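Local coordinates for topoisomerase I-like protein (Leishmania donovani, PDB 2B9S) that relaxes supercoiled DNA as the large subunit of a heterodimeric type IB topoisomerase, working with a small partner chain at a transient break in one strand, at a contact of chain A with DNA and the interface of chains A and B. Sequence-based numbering; all coordinates share one arbitrary frame. Chains: chain A, topoisomerase I-like protein; chain B, DNA topoisomerase I-like protein.

Contact 1: a contact of chain A with DNA. Residues chain A 290, 295, 302, 327-329. With nucleotides of chain E; nucleotides of chain C; nucleotides of chain D.
The turn at 328-330, a 3-10 helix just after strand 320-326, enters the minor groove of the nicked duplex with A:Lys328 in the lead. CG of this lysine lies anti to the backbone N (chi1 174°), starting an extended chain that carries NZ between the strands. There NZ donates to the 5'-oxygen O5' of DA1 of chain C at 3.0 Å and to the base oxygen O2 of DT10 of chain E at 3.1 Å; a water also joins it to N3 of DG15 of chain D. O5' is gripped a second time by A:Arg290, whose NH2 donates to it at 3.0 Å in the guanidinium plane, while CB of A:Lys328 packs over the centre of that group. On the intact strand, phosphate OP1 of DG15 accepts from A:Thr302 OG1 at 2.9 Å and from the backbone N of A:Asp329 at 3.1 Å. A:Lys295 forms a salt bridge from NZ to OP2 of DG15 at 2.8 Å and donates to A:Thr302 OG1, steadying that hydroxyl. The site anchors the unbroken strand and places the catalytic A:Lys328 and A:Arg290, both lining the pocket where vanadate mimics the scissile phosphate in the transition state, at the 5'-oxygen that leaves on cleavage and attacks on religation.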
loop_
_atom_site.group_PDB
_atom_site.type_symbol
_atom_site.label_atom_id
_atom_site.label_comp_id
_atom_site.label_asym_id
_atom_site.label_seq_id
_atom_site.Cartn_x
_atom_site.Cartn_y
_atom_site.Cartn_z
ATOM N N ARG A 290 3.402 -8.203 -10.988
ATOM C CA ARG A 290 2.013 -7.889 -10.682
ATOM C C ARG A 290 1.231 -7.931 -11.998
ATOM O O ARG A 290 1.795 -7.703 -13.067
ATOM C CB ARG A 290 1.891 -6.529 -10.006
ATOM C CG ARG A 290 2.715 -6.395 -8.727
ATOM C CD ARG A 290 2.789 -4.952 -8.350
ATOM N NE ARG A 290 3.552 -4.638 -7.141
ATOM C CZ ARG A 290 4.768 -4.113 -7.134
ATOM N NH1 ARG A 290 5.409 -3.917 -8.275
ATOM N NH2 ARG A 290 5.356 -3.783 -5.981
ATOM N N LYS A 295 -4.867 1.818 -15.681
ATOM C CA LYS A 295 -4.912 3.042 -14.883
ATOM C C LYS A 295 -5.601 4.208 -15.606
ATOM O O LYS A 295 -5.550 4.305 -16.831
ATOM C CB LYS A 295 -3.493 3.412 -14.469
ATOM C CG LYS A 295 -2.886 2.309 -13.581
ATOM C CD LYS A 295 -1.557 2.661 -13.047
ATOM C CE LYS A 295 -1.693 3.823 -12.123
ATOM N NZ LYS A 295 -0.373 4.363 -11.775
ATOM N N THR A 302 2.014 3.807 -14.909
ATOM C CA THR A 302 2.791 2.665 -14.445
ATOM C C THR A 302 2.103 1.417 -14.928
ATOM O O THR A 302 0.923 1.442 -15.270
ATOM C CB THR A 302 3.022 2.604 -12.897
ATOM O OG1 THR A 302 1.782 2.359 -12.214
ATOM C CG2 THR A 302 3.716 3.848 -12.376
ATOM N N GLY A 327 6.827 0.246 -12.380
ATOM C CA GLY A 327 5.719 -0.535 -11.850
ATOM C C GLY A 327 5.040 0.192 -10.713
ATOM O O GLY A 327 5.182 1.411 -10.572
ATOM N N LYS A 328 4.307 -0.554 -9.889
ATOM C CA LYS A 328 3.669 0.015 -8.700
ATOM C C LYS A 328 4.617 0.934 -7.917
ATOM O O LYS A 328 5.773 0.568 -7.650
ATOM C CB LYS A 328 3.142 -1.102 -7.788
ATOM C CG LYS A 328 2.600 -0.590 -6.456
ATOM C CD LYS A 328 1.911 -1.688 -5.690
ATOM C CE LYS A 328 1.392 -1.192 -4.362
ATOM N NZ LYS A 328 1.044 -2.389 -3.512
ATOM N N ASP A 329 4.109 2.111 -7.541
ATOM C CA ASP A 329 4.873 3.134 -6.795
ATOM C C ASP A 329 5.951 3.840 -7.625
ATOM O O ASP A 329 6.737 4.635 -7.090
ATOM C CB ASP A 329 5.441 2.574 -5.483
ATOM C CG ASP A 329 4.388 2.489 -4.391
ATOM O OD1 ASP A 329 4.066 1.372 -3.966
ATOM O OD2 ASP A 329 3.850 3.530 -3.981
ATOM P P DT E 10 -0.924 -8.982 0.689
ATOM O OP1 DT E 10 -0.536 -10.062 -0.214
ATOM O OP2 DT E 10 -0.626 -8.987 2.146
ATOM O "O5'" DT E 10 -0.257 -7.636 0.142
ATOM C "C5'" DT E 10 0.008 -7.424 -1.259
ATOM C "C4'" DT E 10 0.715 -6.104 -1.456
ATOM O "O4'" DT E 10 -0.051 -5.005 -0.910
ATOM C "C3'" DT E 10 2.069 -5.973 -0.756
ATOM O "O3'" DT E 10 2.965 -5.455 -1.692
ATOM C "C2'" DT E 10 1.892 -4.962 0.369
ATOM C "C1'" DT E 10 0.853 -4.079 -0.291
ATOM N N1 DT E 10 0.051 -3.217 0.603
ATOM C C2 DT E 10 -0.086 -1.878 0.272
ATOM O O2 DT E 10 0.447 -1.366 -0.691
ATOM N N3 DT E 10 -0.870 -1.150 1.129
ATOM C C4 DT E 10 -1.522 -1.616 2.268
ATOM O O4 DT E 10 -2.211 -0.855 2.955
ATOM C C5 DT E 10 -1.330 -3.014 2.572
ATOM C C7 DT E 10 -1.871 -3.617 3.850
ATOM C C6 DT E 10 -0.574 -3.752 1.727
ATOM O "O5'" DA C 1 3.760 -3.742 -3.437
ATOM C "C5'" DA C 1 4.821 -3.272 -2.617
ATOM C "C4'" DA C 1 4.821 -1.774 -2.597
ATOM O "O4'" DA C 1 3.657 -1.272 -1.902
ATOM C "C3'" DA C 1 5.991 -1.264 -1.817
ATOM O "O3'" DA C 1 7.090 -1.170 -2.713
ATOM C "C2'" DA C 1 5.497 0.081 -1.284
ATOM C "C1'" DA C 1 4.003 -0.085 -1.174
ATOM N N9 DA C 1 3.406 -0.246 0.158
ATOM C C8 DA C 1 3.237 -1.438 0.816
ATOM N N7 DA C 1 2.625 -1.351 1.969
ATOM C C5 DA C 1 2.359 0.008 2.092
ATOM C C6 DA C 1 1.719 0.766 3.101
ATOM N N6 DA C 1 1.196 0.224 4.223
ATOM N N1 DA C 1 1.618 2.098 2.899
ATOM C C2 DA C 1 2.111 2.648 1.789
ATOM N N3 DA C 1 2.752 2.041 0.796
ATOM C C4 DA C 1 2.832 0.710 0.984
ATOM P P DA D 14 -0.256 7.550 -5.277
ATOM O OP1 DA D 14 0.802 8.102 -6.141
ATOM O OP2 DA D 14 -1.638 7.929 -5.560
ATOM O "O5'" DA D 14 -0.138 5.972 -5.168
ATOM C "C5'" DA D 14 1.112 5.282 -5.316
ATOM C "C4'" DA D 14 0.792 3.811 -5.506
ATOM O "O4'" DA D 14 0.040 3.292 -4.369
ATOM C "C3'" DA D 14 -0.108 3.543 -6.694
ATOM O "O3'" DA D 14 0.355 2.358 -7.325
ATOM C "C2'" DA D 14 -1.501 3.352 -6.068
ATOM C "C1'" DA D 14 -1.143 2.606 -4.783
ATOM N N9 DA D 14 -2.175 2.589 -3.720
ATOM C C8 DA D 14 -3.003 3.611 -3.299
ATOM N N7 DA D 14 -3.826 3.290 -2.298
ATOM C C5 DA D 14 -3.523 1.946 -2.063
ATOM C C6 DA D 14 -4.010 0.984 -1.138
ATOM N N6 DA D 14 -4.972 1.198 -0.231
ATOM N N1 DA D 14 -3.485 -0.257 -1.173
ATOM C C2 DA D 14 -2.505 -0.532 -2.047
ATOM N N3 DA D 14 -1.963 0.296 -2.955
ATOM C C4 DA D 14 -2.513 1.520 -2.916
ATOM P P DG D 15 0.406 2.247 -8.912
ATOM O OP1 DG D 15 1.728 2.686 -9.360
ATOM O OP2 DG D 15 -0.814 2.888 -9.433
ATOM O "O5'" DG D 15 0.350 0.640 -9.097
ATOM C "C5'" DG D 15 -0.857 -0.093 -9.057
ATOM C "C4'" DG D 15 -0.907 -1.152 -7.964
ATOM O "O4'" DG D 15 -1.380 -0.583 -6.706
ATOM C "C3'" DG D 15 -1.938 -2.215 -8.283
ATOM O "O3'" DG D 15 -1.332 -3.183 -9.129
ATOM C "C2'" DG D 15 -2.281 -2.772 -6.917
ATOM C "C1'" DG D 15 -2.195 -1.544 -6.041
ATOM N N9 DG D 15 -3.416 -0.873 -5.554
ATOM C C8 DG D 15 -3.824 0.411 -5.853
ATOM N N7 DG D 15 -4.930 0.765 -5.259
ATOM C C5 DG D 15 -5.231 -0.335 -4.472
ATOM C C6 DG D 15 -6.306 -0.543 -3.586
ATOM O O6 DG D 15 -7.193 0.239 -3.303
ATOM N N1 DG D 15 -6.324 -1.810 -3.022
ATOM C C2 DG D 15 -5.374 -2.769 -3.270
ATOM N N2 DG D 15 -5.534 -3.917 -2.618
ATOM N N3 DG D 15 -4.348 -2.609 -4.084
ATOM C C4 DG D 15 -4.327 -1.360 -4.649
HETATM O O HOH W 1 -1.399 -3.722 -3.412
HETATM O O HOH W 2 2.338 3.492 -1.869
#

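Contact 2: the interface of chains A and B. Residues chain A 242-243, 246-247, 250; chain B 24-26, 53, 62.
This heterodimer interface, where B:Asp24, B:Arg26, B:Trp53 and B:Phe62 dock along helix 236-266 of chain A, fastens the C-terminal domain of a type IB topoisomerase, here a separate chain, to the catalytic core. Suitably flexible and apolar, A:Met243 lays CB over the six-membered ring of B:Trp53, 3.8 Å from its centroid; CG, anti to the backbone N, meets CZ3 of B:Trp53 at 3.5 Å, and the bends beyond it bring the methyl CE back to CE3. A:Phe246 offers a face to B:Asp24, whose CA sits 3.6 Å from the ring centroid and whose carboxylate stacks at 29° to the ring; CD of B:Pro25 touches CE1 of the A:Phe246 ring. With CG anti to the backbone N (chi1 -165°), that carboxylate is turned to receive B:Arg26 side-on, NE to OD1 and NH2 to OD2, both on syn lone pairs. The same NH2 forms a salt bridge across the interface to A:Glu247 OE2 at 2.6 Å on its anti lone pair, while A:Arg250 NH1 takes the syn one at 3.1 Å, so one oxygen holds two arginines and should ease their repulsion. A:Arg250 lays CG over B:Phe62, 3.6 Å from the ring centroid, and directs NE to the terminal OXT at 3.1 Å, nearly straight (169°) and in plane.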
loop_
_atom_site.group_PDB
_atom_site.type_symbol
_atom_site.label_atom_id
_atom_site.label_comp_id
_atom_site.label_asym_id
_atom_site.label_seq_id
_atom_site.Cartn_x
_atom_site.Cartn_y
_atom_site.Cartn_z
ATOM N N ASP A 242 -4.739 -13.385 6.918
ATOM C CA ASP A 242 -3.315 -13.508 6.625
ATOM C C ASP A 242 -2.799 -14.955 6.511
ATOM O O ASP A 242 -1.926 -15.248 5.694
ATOM C CB ASP A 242 -2.533 -12.785 7.705
ATOM C CG ASP A 242 -1.449 -11.929 7.150
ATOM O OD1 ASP A 242 -1.425 -11.704 5.922
ATOM O OD2 ASP A 242 -0.619 -11.460 7.952
ATOM N N MET A 243 -3.323 -15.852 7.346
ATOM C CA MET A 243 -2.940 -17.252 7.291
ATOM C C MET A 243 -3.586 -17.963 6.096
ATOM O O MET A 243 -2.962 -18.786 5.431
ATOM C CB MET A 243 -3.318 -17.969 8.589
ATOM C CG MET A 243 -2.729 -19.378 8.643
ATOM S SD MET A 243 -3.747 -20.554 9.516
ATOM C CE MET A 243 -3.130 -20.351 11.193
ATOM N N PHE A 246 -1.564 -17.310 3.061
ATOM C CA PHE A 246 -0.393 -18.177 2.932
ATOM C C PHE A 246 -0.761 -19.628 2.653
ATOM O O PHE A 246 -0.019 -20.336 1.975
ATOM C CB PHE A 246 0.527 -18.052 4.133
ATOM C CG PHE A 246 1.300 -16.785 4.147
ATOM C CD1 PHE A 246 1.083 -15.834 5.138
ATOM C CD2 PHE A 246 2.238 -16.516 3.155
ATOM C CE1 PHE A 246 1.805 -14.654 5.156
ATOM C CE2 PHE A 246 2.961 -15.319 3.158
ATOM C CZ PHE A 246 2.742 -14.397 4.163
ATOM N N GLU A 247 -1.919 -20.060 3.148
ATOM C CA GLU A 247 -2.422 -21.397 2.829
ATOM C C GLU A 247 -2.810 -21.545 1.360
ATOM O O GLU A 247 -2.673 -22.642 0.823
ATOM C CB GLU A 247 -3.570 -21.828 3.753
ATOM C CG GLU A 247 -3.150 -22.025 5.230
ATOM C CD GLU A 247 -2.178 -23.180 5.438
ATOM O OE1 GLU A 247 -2.559 -24.331 5.167
ATOM O OE2 GLU A 247 -1.036 -22.947 5.877
ATOM N N ARG A 250 0.616 -22.074 -0.593
ATOM C CA ARG A 250 0.986 -23.482 -0.356
ATOM C C ARG A 250 0.179 -24.454 -1.218
ATOM O O ARG A 250 0.714 -25.485 -1.655
ATOM C CB ARG A 250 0.799 -23.867 1.120
ATOM C CG ARG A 250 1.755 -23.193 2.075
ATOM C CD ARG A 250 1.514 -23.596 3.533
ATOM N NE ARG A 250 2.197 -24.847 3.895
ATOM C CZ ARG A 250 1.983 -25.553 5.010
ATOM N NH1 ARG A 250 1.101 -25.156 5.921
ATOM N NH2 ARG A 250 2.659 -26.674 5.218
ATOM N N ASP B 24 5.786 -16.530 4.171
ATOM C CA ASP B 24 5.079 -17.214 5.241
ATOM C C ASP B 24 5.940 -17.058 6.512
ATOM O O ASP B 24 7.127 -17.415 6.507
ATOM C CB ASP B 24 4.852 -18.676 4.826
ATOM C CG ASP B 24 3.817 -19.394 5.685
ATOM O OD1 ASP B 24 3.790 -19.169 6.904
ATOM O OD2 ASP B 24 3.042 -20.213 5.134
ATOM N N PRO B 25 5.388 -16.438 7.576
ATOM C CA PRO B 25 6.231 -16.194 8.759
ATOM C C PRO B 25 6.645 -17.493 9.491
ATOM O O PRO B 25 7.612 -17.491 10.254
ATOM C CB PRO B 25 5.347 -15.307 9.645
ATOM C CG PRO B 25 3.976 -15.560 9.192
ATOM C CD PRO B 25 4.019 -15.920 7.751
ATOM N N ARG B 26 5.909 -18.579 9.234
ATOM C CA ARG B 26 6.214 -19.913 9.741
ATOM C C ARG B 26 7.509 -20.472 9.141
ATOM O O ARG B 26 8.149 -21.337 9.744
ATOM C CB ARG B 26 5.051 -20.871 9.455
ATOM C CG ARG B 26 3.755 -20.501 10.131
ATOM C CD ARG B 26 2.582 -21.353 9.678
ATOM N NE ARG B 26 2.186 -21.072 8.300
ATOM C CZ ARG B 26 1.054 -21.493 7.729
ATOM N NH1 ARG B 26 0.180 -22.196 8.424
ATOM N NH2 ARG B 26 0.783 -21.193 6.466
ATOM N N TRP B 53 0.252 -16.533 15.472
ATOM C CA TRP B 53 -0.187 -17.827 14.986
ATOM C C TRP B 53 0.946 -18.605 14.292
ATOM O O TRP B 53 0.801 -19.792 13.984
ATOM C CB TRP B 53 -1.374 -17.612 14.029
ATOM C CG TRP B 53 -1.098 -16.644 12.856
ATOM C CD1 TRP B 53 -1.334 -15.280 12.828
ATOM C CD2 TRP B 53 -0.546 -16.978 11.566
ATOM N NE1 TRP B 53 -0.968 -14.762 11.602
ATOM C CE2 TRP B 53 -0.480 -15.773 10.810
ATOM C CE3 TRP B 53 -0.101 -18.172 10.974
ATOM C CZ2 TRP B 53 0.013 -15.733 9.476
ATOM C CZ3 TRP B 53 0.399 -18.131 9.647
ATOM C CH2 TRP B 53 0.440 -16.908 8.915
ATOM N N PHE B 62 6.776 -25.365 3.954
ATOM C CA PHE B 62 5.849 -24.574 3.134
ATOM C C PHE B 62 5.398 -25.426 1.948
ATOM O O PHE B 62 6.237 -25.978 1.217
ATOM C CB PHE B 62 6.513 -23.268 2.665
ATOM C CG PHE B 62 5.600 -22.355 1.866
ATOM C CD1 PHE B 62 5.608 -22.386 0.465
ATOM C CD2 PHE B 62 4.748 -21.455 2.511
ATOM C CE1 PHE B 62 4.771 -21.541 -0.277
ATOM C CE2 PHE B 62 3.910 -20.610 1.781
ATOM C CZ PHE B 62 3.922 -20.657 0.382
ATOM O OXT PHE B 62 4.199 -25.613 1.718
HETATM O O HOH W 3 -0.964 -12.200 10.528
#

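Contact 3: the interface of chains A and B. Residues chain A 246, 387, 390-391, 423, 429; chain B 18, 21-24.
B:Tyr22 and A:Ala390 meet CB to CB at 3.7 Å in the apolar centre, where the alanine's single methyl lets helix 384-400 come close to the chain B backbone. Beside them A:Val423 presents CG1, anti to its backbone N (chi1 179°), to CB of B:Ser18 at 3.6 Å and, more distantly, to the CG1 and CD1 branch of B:Ile23. The side chain of A:His429 runs obliquely to that of B:Tyr22, its CE1 lying over the rim of the tyrosine ring, 3.6 Å from CD1. On the other flank A:Phe246, already stacked on B:Asp24, turns its CZ tip toward the carbonyl of B:Ile23. Farther out, A:Ser391 is small enough to work as a polar pin: OG donates to the carbonyl O of B:Tyr22 at 3.2 Å, on a lone pair, and accepts from the backbone N of B:Asp24 at 2.8 Å, fixing the backbone around B:Ile23. At the rim, one water joins A:Thr387 OG1 to the carbonyl O of B:Asn21; another lies in the ring plane of A:His429, 2.8 Å from ND1, and meets N and OG of B:Ser18. Chain B thus brings its SKXXY motif, with the nucleophile B:Tyr22, beside the catalytic A:His429, completing an active site that spans two chains.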
loop_
_atom_site.group_PDB
_atom_site.type_symbol
_atom_site.label_atom_id
_atom_site.label_comp_id
_atom_site.label_asym_id
_atom_site.label_seq_id
_atom_site.Cartn_x
_atom_site.Cartn_y
_atom_site.Cartn_z
ATOM N N PHE A 246 -1.564 -17.310 3.061
ATOM C CA PHE A 246 -0.393 -18.177 2.932
ATOM C C PHE A 246 -0.761 -19.628 2.653
ATOM O O PHE A 246 -0.019 -20.336 1.975
ATOM C CB PHE A 246 0.527 -18.052 4.133
ATOM C CG PHE A 246 1.300 -16.785 4.147
ATOM C CD1 PHE A 246 1.083 -15.834 5.138
ATOM C CD2 PHE A 246 2.238 -16.516 3.155
ATOM C CE1 PHE A 246 1.805 -14.654 5.156
ATOM C CE2 PHE A 246 2.961 -15.319 3.158
ATOM C CZ PHE A 246 2.742 -14.397 4.163
ATOM N N THR A 387 3.196 -14.189 -3.689
ATOM C CA THR A 387 3.300 -14.799 -2.356
ATOM C C THR A 387 3.997 -16.163 -2.420
ATOM O O THR A 387 4.869 -16.462 -1.596
ATOM C CB THR A 387 1.895 -15.014 -1.722
ATOM O OG1 THR A 387 1.149 -13.799 -1.780
ATOM C CG2 THR A 387 2.006 -15.465 -0.268
ATOM N N ALA A 390 7.800 -15.680 -3.363
ATOM C CA ALA A 390 8.607 -15.107 -2.294
ATOM C C ALA A 390 8.884 -16.166 -1.232
ATOM O O ALA A 390 10.011 -16.305 -0.753
ATOM C CB ALA A 390 7.909 -13.906 -1.689
ATOM N N SER A 391 7.842 -16.923 -0.899
ATOM C CA SER A 391 7.902 -17.935 0.159
ATOM C C SER A 391 8.690 -19.178 -0.248
ATOM O O SER A 391 9.477 -19.696 0.536
ATOM C CB SER A 391 6.497 -18.321 0.601
ATOM O OG SER A 391 5.983 -17.334 1.460
ATOM N N VAL A 423 14.929 -12.689 -2.005
ATOM C CA VAL A 423 13.473 -12.499 -2.031
ATOM C C VAL A 423 13.088 -11.065 -2.453
ATOM O O VAL A 423 12.248 -10.888 -3.325
ATOM C CB VAL A 423 12.839 -12.847 -0.641
ATOM C CG1 VAL A 423 11.314 -12.631 -0.650
ATOM C CG2 VAL A 423 13.190 -14.292 -0.236
ATOM N N HIS A 429 11.586 -4.854 -4.476
ATOM C CA HIS A 429 11.375 -3.939 -3.363
ATOM C C HIS A 429 12.576 -3.018 -3.145
ATOM O O HIS A 429 13.715 -3.481 -3.033
ATOM C CB HIS A 429 11.015 -4.735 -2.110
ATOM C CG HIS A 429 9.703 -5.464 -2.218
ATOM N ND1 HIS A 429 9.430 -6.617 -1.517
ATOM C CD2 HIS A 429 8.586 -5.187 -2.940
ATOM C CE1 HIS A 429 8.195 -7.011 -1.788
ATOM N NE2 HIS A 429 7.668 -6.170 -2.663
ATOM N N SER B 18 8.878 -7.697 1.884
ATOM C CA SER B 18 8.720 -9.144 1.728
ATOM C C SER B 18 8.502 -9.861 3.070
ATOM O O SER B 18 7.681 -10.765 3.157
ATOM C CB SER B 18 9.892 -9.763 0.956
ATOM O OG SER B 18 11.117 -9.548 1.629
ATOM N N ASN B 21 4.821 -8.900 4.325
ATOM C CA ASN B 21 3.637 -9.179 3.482
ATOM C C ASN B 21 3.688 -10.479 2.711
ATOM O O ASN B 21 2.632 -11.025 2.388
ATOM C CB ASN B 21 3.385 -8.052 2.430
ATOM C CG ASN B 21 3.309 -6.648 3.039
ATOM O OD1 ASN B 21 2.295 -6.256 3.584
ATOM N ND2 ASN B 21 4.381 -5.890 2.913
ATOM N N TYR B 22 4.896 -10.942 2.385
ATOM C CA TYR B 22 5.093 -11.912 1.301
ATOM C C TYR B 22 5.607 -13.305 1.687
ATOM O O TYR B 22 5.253 -14.292 1.039
ATOM C CB TYR B 22 5.998 -11.308 0.216
ATOM C CG TYR B 22 5.252 -10.353 -0.701
ATOM C CD1 TYR B 22 5.414 -8.977 -0.593
ATOM C CD2 TYR B 22 4.350 -10.846 -1.655
ATOM C CE1 TYR B 22 4.721 -8.119 -1.412
ATOM C CE2 TYR B 22 3.643 -9.995 -2.484
ATOM C CZ TYR B 22 3.834 -8.634 -2.366
ATOM O OH TYR B 22 3.124 -7.804 -3.200
ATOM N N ILE B 23 6.462 -13.380 2.708
ATOM C CA ILE B 23 7.027 -14.652 3.171
ATOM C C ILE B 23 6.142 -15.249 4.289
ATOM O O ILE B 23 5.769 -14.547 5.227
ATOM C CB ILE B 23 8.441 -14.453 3.720
ATOM C CG1 ILE B 23 9.348 -13.793 2.678
ATOM C CG2 ILE B 23 9.018 -15.783 4.195
ATOM C CD1 ILE B 23 10.573 -13.129 3.293
ATOM N N ASP B 24 5.786 -16.530 4.171
ATOM C CA ASP B 24 5.079 -17.214 5.241
ATOM C C ASP B 24 5.940 -17.058 6.512
ATOM O O ASP B 24 7.127 -17.415 6.507
ATOM C CB ASP B 24 4.852 -18.676 4.826
ATOM C CG ASP B 24 3.817 -19.394 5.685
ATOM O OD1 ASP B 24 3.790 -19.169 6.904
ATOM O OD2 ASP B 24 3.042 -20.213 5.134
HETATM O O HOH W 4 1.511 -11.645 0.013
HETATM O O HOH W 5 11.243 -7.041 0.554
#

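Contact 4: the interface of chains A and B. Residues chain A 233, 239, 242, 245; chain B 21, 50-51, 53.
A:Pro233 and B:Lys50 form the close-packed end of this heterodimer contact: the rigid proline ring puts CB against the lysine methylenes, 3.8 Å from CE. CG of B:Lys50 is anti to its backbone N (chi1 178°) and the chain runs out extended, laying its apolar length along the proline while CG also covers the centre of the B:Phe51 ring. At A:Gly239, with no side chain to hold it off, the indole of B:Trp53 settles on the backbone of helix 236-266; the glycine carbonyl O stands above the indole face near its rim, 3.6 Å from NE1. B:Trp53 NE1 instead directs its N-H to a water in the ring plane, 2.8 Å away. That water belongs to the looser, hydrated side. It also touches A:Asp242 OD2 at 2.7 Å and the carbonyl O of B:Lys50, so polar groups of both chains share it, and a second water links the same carbonyl to that of A:Pro233. The ammonium of B:Lys50 makes no direct bond to A:Asp242, NZ staying 4.3 Å from OD2, though the opposite charges may still attract. The other carboxylate oxygen, OD1, is met nearly end-on by A:Lys245 NZ at 2.8 Å, a salt bridge within the helix that steers the lysine. From there NZ donates across to the backbone O of B:Asn21 at 3.0 Å, tilted 23° from the carbonyl plane.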
loop_
_atom_site.group_PDB
_atom_site.type_symbol
_atom_site.label_atom_id
_atom_site.label_comp_id
_atom_site.label_asym_id
_atom_site.label_seq_id
_atom_site.Cartn_x
_atom_site.Cartn_y
_atom_site.Cartn_z
ATOM N N PRO A 233 -2.923 -5.029 12.386
ATOM C CA PRO A 233 -2.501 -6.362 11.916
ATOM C C PRO A 233 -2.433 -7.423 13.031
ATOM O O PRO A 233 -2.555 -8.619 12.737
ATOM C CB PRO A 233 -1.116 -6.113 11.295
ATOM C CG PRO A 233 -0.987 -4.621 11.144
ATOM C CD PRO A 233 -1.910 -3.987 12.133
ATOM N N GLY A 239 -5.183 -11.562 11.149
ATOM C CA GLY A 239 -4.321 -12.727 11.306
ATOM C C GLY A 239 -4.850 -13.896 10.535
ATOM O O GLY A 239 -4.099 -14.579 9.848
ATOM N N ASP A 242 -4.739 -13.385 6.918
ATOM C CA ASP A 242 -3.315 -13.508 6.625
ATOM C C ASP A 242 -2.799 -14.955 6.511
ATOM O O ASP A 242 -1.926 -15.248 5.694
ATOM C CB ASP A 242 -2.533 -12.785 7.705
ATOM C CG ASP A 242 -1.449 -11.929 7.150
ATOM O OD1 ASP A 242 -1.425 -11.704 5.922
ATOM O OD2 ASP A 242 -0.619 -11.460 7.952
ATOM N N LYS A 245 -4.407 -16.598 3.306
ATOM C CA LYS A 245 -3.556 -16.139 2.214
ATOM C C LYS A 245 -2.290 -17.010 1.986
ATOM O O LYS A 245 -1.966 -17.385 0.840
ATOM C CB LYS A 245 -3.173 -14.683 2.479
ATOM C CG LYS A 245 -2.166 -14.077 1.530
ATOM C CD LYS A 245 -1.743 -12.705 2.026
ATOM C CE LYS A 245 -0.479 -12.795 2.857
ATOM N NZ LYS A 245 -0.084 -11.489 3.476
ATOM N N ASN B 21 4.821 -8.900 4.325
ATOM C CA ASN B 21 3.637 -9.179 3.482
ATOM C C ASN B 21 3.688 -10.479 2.711
ATOM O O ASN B 21 2.632 -11.025 2.388
ATOM C CB ASN B 21 3.385 -8.052 2.430
ATOM C CG ASN B 21 3.309 -6.648 3.039
ATOM O OD1 ASN B 21 2.295 -6.256 3.584
ATOM N ND2 ASN B 21 4.381 -5.890 2.913
ATOM N N LYS B 50 2.045 -9.277 15.077
ATOM C CA LYS B 50 1.308 -9.512 13.827
ATOM C C LYS B 50 1.161 -11.003 13.515
ATOM O O LYS B 50 0.165 -11.437 12.916
ATOM C CB LYS B 50 2.014 -8.828 12.656
ATOM C CG LYS B 50 1.342 -9.067 11.329
ATOM C CD LYS B 50 2.018 -8.380 10.183
ATOM C CE LYS B 50 1.042 -8.281 9.034
ATOM N NZ LYS B 50 1.656 -7.759 7.787
ATOM N N PHE B 51 2.155 -11.778 13.935
ATOM C CA PHE B 51 2.296 -13.162 13.521
ATOM C C PHE B 51 2.239 -14.205 14.665
ATOM O O PHE B 51 2.979 -15.201 14.609
ATOM C CB PHE B 51 3.628 -13.313 12.786
ATOM C CG PHE B 51 3.684 -12.637 11.414
ATOM C CD1 PHE B 51 2.636 -12.763 10.493
ATOM C CD2 PHE B 51 4.807 -11.918 11.032
ATOM C CE1 PHE B 51 2.715 -12.175 9.240
ATOM C CE2 PHE B 51 4.886 -11.331 9.785
ATOM C CZ PHE B 51 3.843 -11.464 8.881
ATOM N N TRP B 53 0.252 -16.533 15.472
ATOM C CA TRP B 53 -0.187 -17.827 14.986
ATOM C C TRP B 53 0.946 -18.605 14.292
ATOM O O TRP B 53 0.801 -19.792 13.984
ATOM C CB TRP B 53 -1.374 -17.612 14.029
ATOM C CG TRP B 53 -1.098 -16.644 12.856
ATOM C CD1 TRP B 53 -1.334 -15.280 12.828
ATOM C CD2 TRP B 53 -0.546 -16.978 11.566
ATOM N NE1 TRP B 53 -0.968 -14.762 11.602
ATOM C CE2 TRP B 53 -0.480 -15.773 10.810
ATOM C CE3 TRP B 53 -0.101 -18.172 10.974
ATOM C CZ2 TRP B 53 0.013 -15.733 9.476
ATOM C CZ3 TRP B 53 0.399 -18.131 9.647
ATOM C CH2 TRP B 53 0.440 -16.908 8.915
HETATM O O HOH W 6 -0.964 -12.200 10.528
HETATM O O HOH W 7 -2.630 -11.278 13.551
#

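Contacts 2, 3 and 4 form one continuous seam between the chains; the centres of their C-alpha atoms lie about 8 to 12 Å apart. Helix 236-266 of chain A runs through all three: A:Phe246 joins contact 2 to contact 3, and A:Asp242 joins contact 2 to contact 4. On chain B, B:Asp24, B:Trp53 and B:Asn21 are likewise shared. By the same measure, contact 1 lies about 18 Å from contact 3 and 25 to 26 Å from contacts 4 and 2. Contacts 2 and 4 probably anchor the small subunit away from the nick, while contact 3 extends the seam toward the DNA, where both chains build one active site.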